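Local structure of CSE3 (Thermus thermophilus, 2Y8W) at residues G44-L49 with Q66-P71. The protein processes CRISPR transcripts as an endoribonuclease of the Cas6/Cse3/CasE family and retains the crRNA after cleavage. Sequence-based numbering, arbitrary orientation.
With nucleotides of chain B.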
# COMPACT_ATOMS: atom_id res chain seq x y z
N GLY A 44 9.93 -10.20 13.90
CA GLY A 44 10.38 -10.22 12.52
C GLY A 44 9.53 -11.11 11.62
O GLY A 44 10.03 -11.68 10.65
N ARG A 45 8.25 -11.23 11.94
CA ARG A 45 7.37 -12.13 11.19
C ARG A 45 6.33 -11.37 10.40
O ARG A 45 5.39 -11.96 9.88
CB ARG A 45 6.64 -13.07 12.14
CG ARG A 45 7.52 -14.03 12.90
CD ARG A 45 6.66 -14.96 13.75
NE ARG A 45 5.87 -14.24 14.75
CZ ARG A 45 4.56 -14.38 14.92
NH1 ARG A 45 3.88 -15.22 14.16
NH2 ARG A 45 3.93 -13.68 15.86
N GLU A 46 6.48 -10.05 10.32
CA GLU A 46 5.38 -9.22 9.82
C GLU A 46 5.84 -8.21 8.79
O GLU A 46 6.98 -7.72 8.83
CB GLU A 46 4.68 -8.52 11.00
CG GLU A 46 3.44 -7.70 10.63
CD GLU A 46 2.39 -8.51 9.90
OE1 GLU A 46 1.57 -9.20 10.57
OE2 GLU A 46 2.39 -8.47 8.66
N ARG A 47 4.95 -7.93 7.85
CA ARG A 47 5.10 -6.83 6.91
C ARG A 47 3.71 -6.23 6.74
O ARG A 47 2.91 -6.71 5.93
CB ARG A 47 5.62 -7.33 5.57
CG ARG A 47 5.40 -6.36 4.39
CD ARG A 47 6.33 -5.15 4.43
NE ARG A 47 5.82 -4.05 5.26
CZ ARG A 47 6.53 -2.97 5.56
NH1 ARG A 47 7.78 -2.86 5.10
NH2 ARG A 47 6.01 -2.00 6.32
N LEU A 48 3.40 -5.21 7.55
CA LEU A 48 2.09 -4.57 7.45
C LEU A 48 2.09 -3.68 6.23
O LEU A 48 3.07 -2.98 5.96
CB LEU A 48 1.77 -3.75 8.71
CG LEU A 48 0.30 -3.30 8.82
CD1 LEU A 48 -0.14 -3.23 10.28
CD2 LEU A 48 0.10 -1.96 8.15
N LEU A 49 1.00 -3.73 5.48
CA LEU A 49 0.83 -2.84 4.35
C LEU A 49 -0.57 -2.29 4.45
O LEU A 49 -1.46 -2.96 4.97
CB LEU A 49 0.95 -3.62 3.04
CG LEU A 49 2.29 -4.31 2.77
CD1 LEU A 49 2.16 -5.18 1.53
CD2 LEU A 49 3.37 -3.25 2.61
N GLN A 66 -3.41 -4.96 5.14
CA GLN A 66 -2.97 -6.32 4.95
C GLN A 66 -1.86 -6.66 5.93
O GLN A 66 -0.91 -5.89 6.08
CB GLN A 66 -2.43 -6.52 3.54
CG GLN A 66 -2.05 -7.96 3.26
CD GLN A 66 -1.62 -8.17 1.82
OE1 GLN A 66 -2.46 -8.37 0.94
NE2 GLN A 66 -0.32 -8.13 1.57
N THR A 67 -1.97 -7.81 6.57
CA THR A 67 -0.93 -8.28 7.48
C THR A 67 -0.62 -9.75 7.21
O THR A 67 -1.46 -10.50 6.71
CB THR A 67 -1.35 -8.07 8.96
OG1 THR A 67 -2.61 -8.69 9.20
CG2 THR A 67 -1.47 -6.58 9.26
N LEU A 68 0.60 -10.16 7.53
CA LEU A 68 1.01 -11.55 7.34
C LEU A 68 0.51 -12.38 8.50
O LEU A 68 0.29 -13.58 8.37
CB LEU A 68 2.53 -11.65 7.23
CG LEU A 68 3.12 -10.84 6.08
CD1 LEU A 68 4.60 -11.15 5.90
CD2 LEU A 68 2.35 -11.11 4.79
N THR A 69 0.34 -11.73 9.64
CA THR A 69 -0.14 -12.43 10.83
C THR A 69 -1.50 -11.87 11.23
O THR A 69 -1.91 -10.81 10.76
CB THR A 69 0.85 -12.32 12.00
OG1 THR A 69 0.87 -10.98 12.51
CG2 THR A 69 2.25 -12.72 11.54
N GLU A 70 -2.18 -12.59 12.11
CA GLU A 70 -3.51 -12.19 12.53
C GLU A 70 -3.47 -10.95 13.42
O GLU A 70 -2.85 -10.97 14.47
CB GLU A 70 -4.19 -13.33 13.29
CG GLU A 70 -5.63 -13.00 13.66
CD GLU A 70 -6.36 -14.18 14.25
OE1 GLU A 70 -5.72 -15.21 14.56
OE2 GLU A 70 -7.60 -14.07 14.39
N PRO A 71 -4.14 -9.88 12.99
CA PRO A 71 -4.13 -8.59 13.68
C PRO A 71 -5.11 -8.53 14.83
O PRO A 71 -6.17 -9.16 14.79
CB PRO A 71 -4.57 -7.62 12.59
CG PRO A 71 -5.50 -8.43 11.75
CD PRO A 71 -4.85 -9.80 11.70
P DG B 17 9.34 -0.72 7.76
OP1 DG B 17 8.59 -1.43 8.82
OP2 DG B 17 8.73 -0.59 6.42
O5' DG B 17 9.73 0.75 8.21
C5' DG B 17 10.35 1.03 9.43
C4' DG B 17 10.77 2.48 9.51
O4' DG B 17 11.56 2.83 8.33
C3' DG B 17 9.69 3.56 9.51
O3' DG B 17 9.01 3.83 10.71
C2' DG B 17 10.48 4.79 9.11
C1' DG B 17 11.48 4.23 8.13
N9 DG B 17 11.24 4.69 6.75
C8 DG B 17 10.61 4.11 5.68
N7 DG B 17 10.63 4.92 4.63
C5 DG B 17 11.28 6.07 5.07
C6 DG B 17 11.60 7.30 4.42
O6 DG B 17 11.36 7.62 3.25
N1 DG B 17 12.28 8.19 5.25
C2 DG B 17 12.61 7.96 6.56
N2 DG B 17 13.26 8.95 7.21
N3 DG B 17 12.31 6.83 7.17
C4 DG B 17 11.66 5.94 6.38
P G B 16 10.59 -3.19 2.78
OP1 G B 16 9.55 -4.12 3.30
OP2 G B 16 10.22 -2.21 1.73
O5' G B 16 11.30 -2.44 3.97
C5' G B 16 11.79 -3.14 5.09
C4' G B 16 12.49 -2.22 6.04
O4' G B 16 13.58 -1.55 5.36
C3' G B 16 11.68 -1.07 6.60
O3' G B 16 10.76 -1.46 7.61
C2' G B 16 12.78 -0.15 7.10
O2' G B 16 13.36 -0.69 8.29
C1' G B 16 13.80 -0.29 5.97
N9 G B 16 13.64 0.76 4.96
C8 G B 16 13.08 0.69 3.70
N7 G B 16 13.08 1.84 3.09
C5 G B 16 13.68 2.72 4.00
C6 G B 16 13.95 4.11 3.92
O6 G B 16 13.73 4.89 2.99
N1 G B 16 14.55 4.58 5.09
C2 G B 16 14.85 3.82 6.20
N2 G B 16 15.42 4.44 7.24
N3 G B 16 14.60 2.52 6.29
C4 G B 16 14.01 2.06 5.16
O HOH W 1 1.60 -7.87 3.81
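Leu49 and Gln66 form an antiparallel hydrogen-bonded pair, with Leu49 N to Gln66 O at 2.9 Å and Gln66 N to Leu49 O at 2.8 Å, where strand 49-52, an outer strand of the four-stranded antiparallel sheet (order 2-3-1-4, consistent with a ferredoxin-like fold), starts beside strand 62-67. Toward Glu46 and Leu68, within these segments, no further backbone-to-backbone hydrogen bond forms, and the carboxylate of Glu46 takes over. Its CG stands anti to the backbone N (chi1 -175°) and the chain then bends at chi2, which carries the carboxylate across to the turn after Thr67. There Glu46 OE2 receives Leu68 N through its syn lone pair in an almost straight bond of 2.7 Å, and accepts Arg47 N on its anti side, tilted out of the carboxylate plane. Glu46 OE1 takes Thr69 N on the syn side, likewise tilted, and, nearly along its C-O axis, Thr69 OG1 at 2.7 Å. Against this polar cluster, Leu68 CD1 packs on Arg47 CB, while Leu48 CD1 lies alongside Thr67 CG2 at 3.7 Å. Water 1 links Arg47 O to Gln66 NE2, which also bonds Leu196 O of helix 189-198.

The Arg47 side chain, about 10 Å from that of Tyr27, the inferred transition-state stabiliser, leaves toward G16 and the 2'-deoxy nucleotide DG17 of chain B. Arg47 NE and NH2 both hold Leu48 O; Arg47 NH1 bridges G16 OP1 and DG17 OP2, and Arg47 NH2 also reaches DG17 OP2 at 3.1 Å. Four N-H or O-H groups thus converge on the Glu46 carboxylate, which would stabilise its negative charge. This clamp holds the loop presenting Arg47 to two successive phosphates, and the Leu48 carbonyl probably limits rotation of the guanidinium.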